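Local coordinates for ribonuclease H (Uncultured organism, PDB 4IBN), which probably cleaves the RNA strand of RNA-DNA hybrids endonucleolytically, leaving 5'-phosphomonoester ends, with magnesium as cofactor, at residues 140-144 and 204-208; 20-26 and 158-163; 99-104 and 124-129. All blocks are in the same frame, centred on the assembly; numbering follows the deposited sequence.

All three contacts belong to one RNase H fold, at different depths. Interaction 2 is the buried one: helix 153-168 lies on strand 16-25, an inner strand of the sheet, with small side chains bringing the two close and Asp22, of the probable active site, at their junction. Interactions 1 and 3 are partly buried. Interaction 1 sets a C-terminal loop against strand 140-145 through backbone and carboxylate hydrogen bonds and bridging waters; interaction 3 joins two helices through one large indole. These two meet where Trp143 packs on Ile100 and Met104, whereas interaction 2 touches neither. Interactions 1 and 2 concern the same sheet, one at its edge strand 140-145, the other at inner strand 16-25.

Interaction 1. Residues 140-144 and 204-208; sequences AVEWR and AFRPS
Extended strand 140-144 is crossed by the irregular loop 204-208, their end-to-end directions 106° apart; the CA atoms come nearest at Glu142 and Pro207, 4.1 Å. Glu142 contributes the largest area. With chi1 and chi2 both t it stretches over the loop, where its OE1 accepts a hydrogen bond from Arg206 N (2.9 Å), while its OE2 forms a salt bridge with Arg144 NE (3.0 Å) and takes a water that also donates to Ala204 O. The strand borders the mixed sheet of the RNase H fold, paired with strand 90-95; the loop crosses it without extending the sheet. Phe205 (chi1 t) starts away from the strand but swings its ring back: Phe205 CZ lies 3.5 Å from Ala140 O, near the ring plane. Pro207 and Ser208 are extended (phi/psi -71/150 and -74/166), and Ser208 N donates to Val141 O (2.8 Å). One water bridges Val141 N and Ser208 O; another joins Trp143 N to Ser208 OG (chi1 m), 3.5 Å from Trp143 CD1.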
loop_
_atom_site.group_PDB
_atom_site.type_symbol
_atom_site.label_atom_id
_atom_site.label_comp_id
_atom_site.label_asym_id
_atom_site.label_seq_id
_atom_site.Cartn_x
_atom_site.Cartn_y
_atom_site.Cartn_z
ATOM N N ALA A 140 12.853 -4.666 -1.358
ATOM C CA ALA A 140 13.069 -3.973 -2.596
ATOM C C ALA A 140 11.730 -3.755 -3.279
ATOM O O ALA A 140 11.002 -4.675 -3.444
ATOM C CB ALA A 140 13.966 -4.756 -3.456
ATOM N N VAL A 141 11.443 -2.504 -3.625
ATOM C CA VAL A 141 10.132 -2.102 -4.062
ATOM C C VAL A 141 10.135 -1.356 -5.375
ATOM O O VAL A 141 10.927 -0.513 -5.579
ATOM C CB VAL A 141 9.430 -1.262 -3.008
ATOM C CG1 VAL A 141 7.959 -1.075 -3.364
ATOM C CG2 VAL A 141 9.539 -1.892 -1.655
ATOM N N GLU A 142 9.230 -1.753 -6.255
ATOM C CA GLU A 142 8.963 -1.007 -7.448
ATOM C C GLU A 142 7.642 -0.344 -7.201
ATOM O O GLU A 142 6.696 -0.996 -6.989
ATOM C CB GLU A 142 8.874 -1.906 -8.681
ATOM C CG GLU A 142 8.390 -1.179 -9.901
ATOM C CD GLU A 142 8.359 -1.982 -11.174
ATOM O OE1 GLU A 142 8.825 -3.095 -11.207
ATOM O OE2 GLU A 142 7.871 -1.441 -12.149
ATOM N N TRP A 143 7.639 0.967 -7.224
ATOM C CA TRP A 143 6.451 1.731 -6.930
ATOM C C TRP A 143 5.706 2.070 -8.219
ATOM O O TRP A 143 6.308 2.589 -9.101
ATOM C CB TRP A 143 6.838 3.028 -6.171
ATOM C CG TRP A 143 7.599 2.797 -4.893
ATOM C CD1 TRP A 143 8.913 2.882 -4.711
ATOM C CD2 TRP A 143 7.052 2.456 -3.631
ATOM N NE1 TRP A 143 9.249 2.587 -3.430
ATOM C CE2 TRP A 143 8.103 2.325 -2.744
ATOM C CE3 TRP A 143 5.777 2.250 -3.171
ATOM C CZ2 TRP A 143 7.910 1.973 -1.437
ATOM C CZ3 TRP A 143 5.588 1.930 -1.887
ATOM C CH2 TRP A 143 6.632 1.779 -1.029
ATOM N N ARG A 144 4.421 1.751 -8.316
ATOM C CA ARG A 144 3.651 1.978 -9.524
ATOM C C ARG A 144 2.359 2.705 -9.219
ATOM O O ARG A 144 1.765 2.396 -8.264
ATOM C CB ARG A 144 3.257 0.649 -10.165
ATOM C CG ARG A 144 4.403 -0.165 -10.706
ATOM C CD ARG A 144 3.932 -1.251 -11.602
ATOM N NE ARG A 144 4.978 -2.138 -12.059
ATOM C CZ ARG A 144 4.758 -3.328 -12.571
ATOM N NH1 ARG A 144 3.545 -3.771 -12.698
ATOM N NH2 ARG A 144 5.753 -4.081 -12.934
ATOM N N ALA A 204 9.839 -7.980 -15.195
ATOM C CA ALA A 204 9.093 -6.774 -15.120
ATOM C C ALA A 204 9.654 -6.030 -13.914
ATOM O O ALA A 204 9.213 -4.929 -13.670
ATOM C CB ALA A 204 7.652 -7.075 -14.896
ATOM N N PHE A 205 10.570 -6.637 -13.140
ATOM C CA PHE A 205 10.850 -6.095 -11.819
ATOM C C PHE A 205 11.939 -5.070 -11.850
ATOM O O PHE A 205 13.051 -5.379 -12.122
ATOM C CB PHE A 205 11.149 -7.152 -10.756
ATOM C CG PHE A 205 11.236 -6.600 -9.344
ATOM C CD1 PHE A 205 10.193 -5.983 -8.776
ATOM C CD2 PHE A 205 12.381 -6.699 -8.613
ATOM C CE1 PHE A 205 10.308 -5.485 -7.520
ATOM C CE2 PHE A 205 12.468 -6.225 -7.372
ATOM C CZ PHE A 205 11.431 -5.603 -6.834
ATOM N N ARG A 206 11.562 -3.837 -11.563
ATOM C CA ARG A 206 12.472 -2.726 -11.598
ATOM C C ARG A 206 12.401 -1.924 -10.300
ATOM O O ARG A 206 11.715 -0.971 -10.239
ATOM C CB ARG A 206 12.114 -1.824 -12.779
ATOM C CG ARG A 206 12.515 -2.396 -14.149
ATOM C CD ARG A 206 13.884 -3.047 -14.074
ATOM N NE ARG A 206 14.408 -3.501 -15.361
ATOM C CZ ARG A 206 14.538 -4.781 -15.713
ATOM N NH1 ARG A 206 14.178 -5.741 -14.885
ATOM N NH2 ARG A 206 15.023 -5.103 -16.910
ATOM N N PRO A 207 13.089 -2.339 -9.274
ATOM C CA PRO A 207 12.955 -1.661 -7.998
ATOM C C PRO A 207 13.574 -0.293 -7.962
ATOM O O PRO A 207 14.557 -0.053 -8.606
ATOM C CB PRO A 207 13.706 -2.548 -7.037
ATOM C CG PRO A 207 14.674 -3.173 -7.837
ATOM C CD PRO A 207 14.041 -3.437 -9.153
ATOM N N SER A 208 12.990 0.552 -7.142
ATOM C CA SER A 208 13.513 1.867 -6.848
ATOM C C SER A 208 14.697 1.748 -5.967
ATOM O O SER A 208 14.911 0.766 -5.376
ATOM C CB SER A 208 12.492 2.686 -6.106
ATOM O OG SER A 208 11.571 3.214 -6.967
HETATM O O HOH W 1 13.593 -0.520 -3.300
HETATM O O HOH W 2 8.520 -2.329 -14.520
HETATM O O HOH W 3 9.979 1.999 -8.678
#

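Interaction 2. Residues 20-26 and 158-163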
loop_
_atom_site.group_PDB
_atom_site.type_symbol
_atom_site.label_atom_id
_atom_site.label_comp_id
_atom_site.label_asym_id
_atom_site.label_seq_id
_atom_site.Cartn_x
_atom_site.Cartn_y
_atom_site.Cartn_z
ATOM N N TYR A 20 -1.427 -4.409 -4.028
ATOM C CA TYR A 20 -2.323 -3.424 -4.568
ATOM C C TYR A 20 -3.009 -2.756 -3.407
ATOM O O TYR A 20 -3.688 -3.390 -2.702
ATOM C CB TYR A 20 -3.380 -4.064 -5.496
ATOM C CG TYR A 20 -2.765 -4.771 -6.668
ATOM C CD1 TYR A 20 -2.529 -4.115 -7.815
ATOM C CD2 TYR A 20 -2.402 -6.091 -6.588
ATOM C CE1 TYR A 20 -1.945 -4.731 -8.853
ATOM C CE2 TYR A 20 -1.837 -6.705 -7.620
ATOM C CZ TYR A 20 -1.593 -6.013 -8.760
ATOM O OH TYR A 20 -1.013 -6.570 -9.849
ATOM N N ALA A 21 -2.821 -1.456 -3.283
ATOM C CA ALA A 21 -3.264 -0.724 -2.117
ATOM C C ALA A 21 -4.171 0.436 -2.479
ATOM O O ALA A 21 -4.062 0.947 -3.531
ATOM C CB ALA A 21 -2.085 -0.233 -1.374
ATOM N N ASP A 22 -5.094 0.768 -1.584
ATOM C CA ASP A 22 -5.962 1.925 -1.740
ATOM C C ASP A 22 -6.379 2.456 -0.401
ATOM O O ASP A 22 -6.175 1.850 0.561
ATOM C CB ASP A 22 -7.201 1.663 -2.583
ATOM C CG ASP A 22 -7.898 2.946 -2.988
ATOM O OD1 ASP A 22 -7.260 3.812 -3.472
ATOM O OD2 ASP A 22 -9.059 3.130 -2.732
ATOM N N GLU A 23 -6.915 3.656 -0.410
ATOM C CA GLU A 23 -7.404 4.264 0.807
ATOM C C GLU A 23 -8.679 5.013 0.523
ATOM O O GLU A 23 -8.900 5.386 -0.579
ATOM C CB GLU A 23 -6.380 5.213 1.380
ATOM C CG GLU A 23 -5.989 6.381 0.499
ATOM C CD GLU A 23 -5.334 5.920 -0.800
ATOM O OE1 GLU A 23 -4.397 5.146 -0.715
ATOM O OE2 GLU A 23 -5.762 6.298 -1.887
ATOM N N SER A 24 -9.509 5.172 1.534
ATOM C CA SER A 24 -10.658 5.985 1.353
ATOM C C SER A 24 -11.162 6.560 2.667
ATOM O O SER A 24 -11.093 5.931 3.679
ATOM C CB SER A 24 -11.752 5.164 0.742
ATOM O OG SER A 24 -12.813 5.980 0.376
ATOM N N CYS A 25 -11.724 7.752 2.585
ATOM C CA CYS A 25 -12.475 8.326 3.672
ATOM C C CYS A 25 -13.943 8.343 3.275
ATOM O O CYS A 25 -14.254 8.336 2.128
ATOM C CB CYS A 25 -12.062 9.747 3.930
ATOM S SG CYS A 25 -10.506 9.908 4.778
ATOM N N LEU A 26 -14.817 8.353 4.254
ATOM C CA LEU A 26 -16.224 8.408 4.002
ATOM C C LEU A 26 -16.848 9.620 4.625
ATOM O O LEU A 26 -16.667 9.846 5.752
ATOM C CB LEU A 26 -16.908 7.210 4.603
ATOM C CG LEU A 26 -16.499 5.819 4.233
ATOM C CD1 LEU A 26 -17.109 4.908 5.241
ATOM C CD2 LEU A 26 -17.034 5.536 2.920
ATOM N N ALA A 158 -9.127 -3.307 -3.792
ATOM C CA ALA A 158 -8.458 -2.706 -2.660
ATOM C C ALA A 158 -9.266 -1.545 -2.150
ATOM O O ALA A 158 -9.317 -1.324 -1.000
ATOM C CB ALA A 158 -7.062 -2.259 -3.014
ATOM N N ASN A 159 -9.860 -0.812 -3.056
ATOM C CA ASN A 159 -10.729 0.278 -2.649
ATOM C C ASN A 159 -11.931 -0.236 -1.896
ATOM O O ASN A 159 -12.353 0.313 -0.906
ATOM C CB ASN A 159 -11.195 1.098 -3.845
ATOM C CG ASN A 159 -12.054 2.266 -3.456
ATOM O OD1 ASN A 159 -11.582 3.227 -2.971
ATOM N ND2 ASN A 159 -13.288 2.167 -3.709
ATOM N N HIS A 160 -12.450 -1.342 -2.386
ATOM C CA HIS A 160 -13.570 -1.953 -1.717
ATOM C C HIS A 160 -13.158 -2.323 -0.297
ATOM O O HIS A 160 -13.917 -2.198 0.607
ATOM C CB HIS A 160 -14.016 -3.205 -2.454
ATOM C CG HIS A 160 -14.668 -4.221 -1.591
ATOM N ND1 HIS A 160 -15.998 -4.182 -1.289
ATOM C CD2 HIS A 160 -14.183 -5.320 -0.996
ATOM C CE1 HIS A 160 -16.295 -5.191 -0.510
ATOM N NE2 HIS A 160 -15.215 -5.910 -0.336
ATOM N N LEU A 161 -11.961 -2.831 -0.145
ATOM C CA LEU A 161 -11.488 -3.183 1.163
ATOM C C LEU A 161 -11.335 -1.934 2.053
ATOM O O LEU A 161 -11.607 -1.966 3.191
ATOM C CB LEU A 161 -10.146 -3.904 1.142
ATOM C CG LEU A 161 -9.943 -5.356 0.802
ATOM C CD1 LEU A 161 -8.480 -5.668 0.891
ATOM C CD2 LEU A 161 -10.695 -6.215 1.737
ATOM N N ALA A 162 -10.808 -0.873 1.481
ATOM C CA ALA A 162 -10.593 0.333 2.239
ATOM C C ALA A 162 -11.895 0.896 2.744
ATOM O O ALA A 162 -11.985 1.317 3.809
ATOM C CB ALA A 162 -9.911 1.351 1.402
ATOM N N VAL A 163 -12.886 0.914 1.890
ATOM C CA VAL A 163 -14.195 1.420 2.263
ATOM C C VAL A 163 -14.853 0.562 3.306
ATOM O O VAL A 163 -15.467 1.050 4.190
ATOM C CB VAL A 163 -15.112 1.641 1.070
ATOM C CG1 VAL A 163 -16.480 2.119 1.500
ATOM C CG2 VAL A 163 -14.529 2.632 0.157
#
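Strand 20-25 and helix 158-163 run 40° apart in direction, their axes only 6.6 Å from each other at closest approach. Two alanines permit this: Ala158 CB sits 3.6 Å from Tyr20 O and 3.9 Å from Asp22 CB, and one turn on, Ala162 CB lies 3.9 Å from Glu23 CA and 3.8 Å from Ser24 N. Side chains alternate along the strand. Asp22 and Ser24, both with chi1 t, point at the helix, whereas Ala21, Glu23 and Cys25 point away. Farther along, Ser24 OG rests 3.8 Å from Val163 CG2, and Leu26 (chi1 m, chi2 t) closes the contact with CD2 3.7 Å from Val163 CG1. The extended Asp22 side chain brings its carboxylate beside the Asn159 side chain, itself chi1 t. Glu23 leaves the other face but folds, with chi1 p and chi2 m, so that its carboxylate, like that of Asp22, comes close to Asp96. Asp22, Glu23, Asp96 and Asn159 are thus probably the atypical DEDN active-site motif of this enzyme, consistent with the magnesium dependence of the family. Strand 16-25 runs between strand 90-95, parallel to it, and strand 34-45, antiparallel; helix 153-168 packs on one face of it, and helix 67-82 receives Ala21, Glu23 and Cys25 on the other.

Interaction 3. Residues 99-104 and 124-129; sequences YIVDGM and ENLALW
Trp129, from the first turn of helix 126-136, is the knob of a knobs-into-holes contact between consecutive helices of the RNase H fold: it enters a hollow of helical residues 99-104 lined by Tyr99, Ile100, Gly103 and Met104. The CA atoms of Gly103 and Trp129 stay 8.7 Å apart, so the indole (chi1 m, chi2 110°) spans the gap. Trp129 CH2 reaches 3.6 Å from Gly103 CA; an ideal CB there would clash. Ile100 (m, m) puts CD1 4.3 Å from Trp129 CH2; Met104 (m, m, t) brings CE 4.1 Å from Trp129 CZ3, its sulfur at the indole edge in a Met-aromatic contact. Tyr99 (chi1 t) forms another wall: Trp129 CZ2 lies over its ring face, 3.6 Å from Tyr99 CE2. Asn125 holds the N-cap position with left-handed backbone angles (57/36°), but its side chain does not cap. Tyr99 OH accepts from Trp129 NE1 (3.1 Å) and donates weakly to Asn125 OD1 (2.9 Å); the hydroxyl therefore satisfies the indole NH within a largely apolar fit.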
loop_
_atom_site.group_PDB
_atom_site.type_symbol
_atom_site.label_atom_id
_atom_site.label_comp_id
_atom_site.label_asym_id
_atom_site.label_seq_id
_atom_site.Cartn_x
_atom_site.Cartn_y
_atom_site.Cartn_z
ATOM N N TYR A 99 0.587 10.438 -4.063
ATOM C CA TYR A 99 1.246 10.937 -2.886
ATOM C C TYR A 99 2.284 9.896 -2.468
ATOM O O TYR A 99 3.372 10.235 -2.228
ATOM C CB TYR A 99 0.212 11.125 -1.756
ATOM C CG TYR A 99 0.673 11.745 -0.456
ATOM C CD1 TYR A 99 1.087 13.034 -0.386
ATOM C CD2 TYR A 99 0.670 11.034 0.707
ATOM C CE1 TYR A 99 1.504 13.590 0.793
ATOM C CE2 TYR A 99 1.056 11.595 1.872
ATOM C CZ TYR A 99 1.482 12.879 1.917
ATOM O OH TYR A 99 1.878 13.459 3.087
ATOM N N ILE A 100 1.902 8.633 -2.412
ATOM C CA ILE A 100 2.827 7.561 -2.058
ATOM C C ILE A 100 3.907 7.326 -3.112
ATOM O O ILE A 100 5.027 7.234 -2.793
ATOM C CB ILE A 100 2.102 6.225 -1.849
ATOM C CG1 ILE A 100 1.140 6.308 -0.676
ATOM C CG2 ILE A 100 3.066 5.105 -1.669
ATOM C CD1 ILE A 100 1.709 6.814 0.545
ATOM N N VAL A 101 3.514 7.230 -4.367
ATOM C CA VAL A 101 4.480 6.916 -5.381
ATOM C C VAL A 101 5.550 7.993 -5.554
ATOM O O VAL A 101 6.707 7.705 -5.657
ATOM C CB VAL A 101 3.798 6.668 -6.754
ATOM C CG1 VAL A 101 4.776 6.420 -7.793
ATOM C CG2 VAL A 101 2.886 5.550 -6.669
ATOM N N ASP A 102 5.126 9.238 -5.665
ATOM C CA ASP A 102 6.059 10.333 -5.757
ATOM C C ASP A 102 6.835 10.537 -4.445
ATOM O O ASP A 102 7.953 10.909 -4.449
ATOM C CB ASP A 102 5.388 11.612 -6.211
ATOM C CG ASP A 102 4.836 11.523 -7.594
ATOM O OD1 ASP A 102 5.392 10.824 -8.409
ATOM O OD2 ASP A 102 3.868 12.199 -7.833
ATOM N N GLY A 103 6.183 10.336 -3.329
ATOM C CA GLY A 103 6.896 10.452 -2.081
ATOM C C GLY A 103 7.982 9.429 -1.915
ATOM O O GLY A 103 9.041 9.751 -1.522
ATOM N N MET A 104 7.682 8.182 -2.211
ATOM C CA MET A 104 8.685 7.142 -2.094
ATOM C C MET A 104 9.807 7.209 -3.102
ATOM O O MET A 104 10.842 6.705 -2.872
ATOM C CB MET A 104 8.072 5.763 -2.097
ATOM C CG MET A 104 7.195 5.554 -0.951
ATOM S SD MET A 104 8.181 5.388 0.562
ATOM C CE MET A 104 6.998 4.756 1.707
ATOM N N GLU A 124 2.624 17.822 6.845
ATOM C CA GLU A 124 3.228 16.921 5.908
ATOM C C GLU A 124 3.192 15.428 6.324
ATOM O O GLU A 124 3.733 14.638 5.660
ATOM C CB GLU A 124 4.672 17.339 5.698
ATOM C CG GLU A 124 4.852 18.681 5.111
ATOM C CD GLU A 124 6.234 19.323 5.395
ATOM O OE1 GLU A 124 6.511 19.761 6.518
ATOM O OE2 GLU A 124 7.002 19.431 4.444
ATOM N N ASN A 125 2.607 15.104 7.449
ATOM C CA ASN A 125 2.601 13.741 7.939
ATOM C C ASN A 125 4.018 13.152 8.109
ATOM O O ASN A 125 4.208 12.000 7.922
ATOM C CB ASN A 125 1.841 12.821 7.000
ATOM C CG ASN A 125 0.500 13.347 6.600
ATOM O OD1 ASN A 125 0.272 13.612 5.455
ATOM N ND2 ASN A 125 -0.375 13.460 7.521
ATOM N N LEU A 126 4.969 13.959 8.524
ATOM C CA LEU A 126 6.339 13.529 8.554
ATOM C C LEU A 126 6.579 12.316 9.448
ATOM O O LEU A 126 7.395 11.509 9.121
ATOM C CB LEU A 126 7.299 14.659 8.941
ATOM C CG LEU A 126 7.463 15.804 7.957
ATOM C CD1 LEU A 126 8.465 16.814 8.430
ATOM C CD2 LEU A 126 7.727 15.395 6.540
ATOM N N ALA A 127 5.918 12.228 10.585
ATOM C CA ALA A 127 6.125 11.082 11.443
ATOM C C ALA A 127 5.702 9.784 10.774
ATOM O O ALA A 127 6.368 8.809 10.883
ATOM C CB ALA A 127 5.420 11.250 12.737
ATOM N N LEU A 128 4.565 9.815 10.111
ATOM C CA LEU A 128 4.106 8.669 9.379
ATOM C C LEU A 128 4.996 8.309 8.212
ATOM O O LEU A 128 5.193 7.195 7.957
ATOM C CB LEU A 128 2.675 8.827 8.909
ATOM C CG LEU A 128 1.495 8.334 9.702
ATOM C CD1 LEU A 128 0.334 8.337 8.771
ATOM C CD2 LEU A 128 1.654 6.996 10.246
ATOM N N TRP A 129 5.522 9.286 7.522
ATOM C CA TRP A 129 6.430 9.013 6.442
ATOM C C TRP A 129 7.644 8.278 6.975
ATOM O O TRP A 129 8.107 7.376 6.380
ATOM C CB TRP A 129 6.880 10.287 5.753
ATOM C CG TRP A 129 5.985 10.725 4.676
ATOM C CD1 TRP A 129 5.173 11.804 4.683
ATOM C CD2 TRP A 129 5.810 10.109 3.419
ATOM N NE1 TRP A 129 4.516 11.905 3.517
ATOM C CE2 TRP A 129 4.879 10.867 2.717
ATOM C CE3 TRP A 129 6.381 9.017 2.794
ATOM C CZ2 TRP A 129 4.484 10.542 1.454
ATOM C CZ3 TRP A 129 5.964 8.701 1.550
ATOM C CH2 TRP A 129 5.038 9.461 0.890
#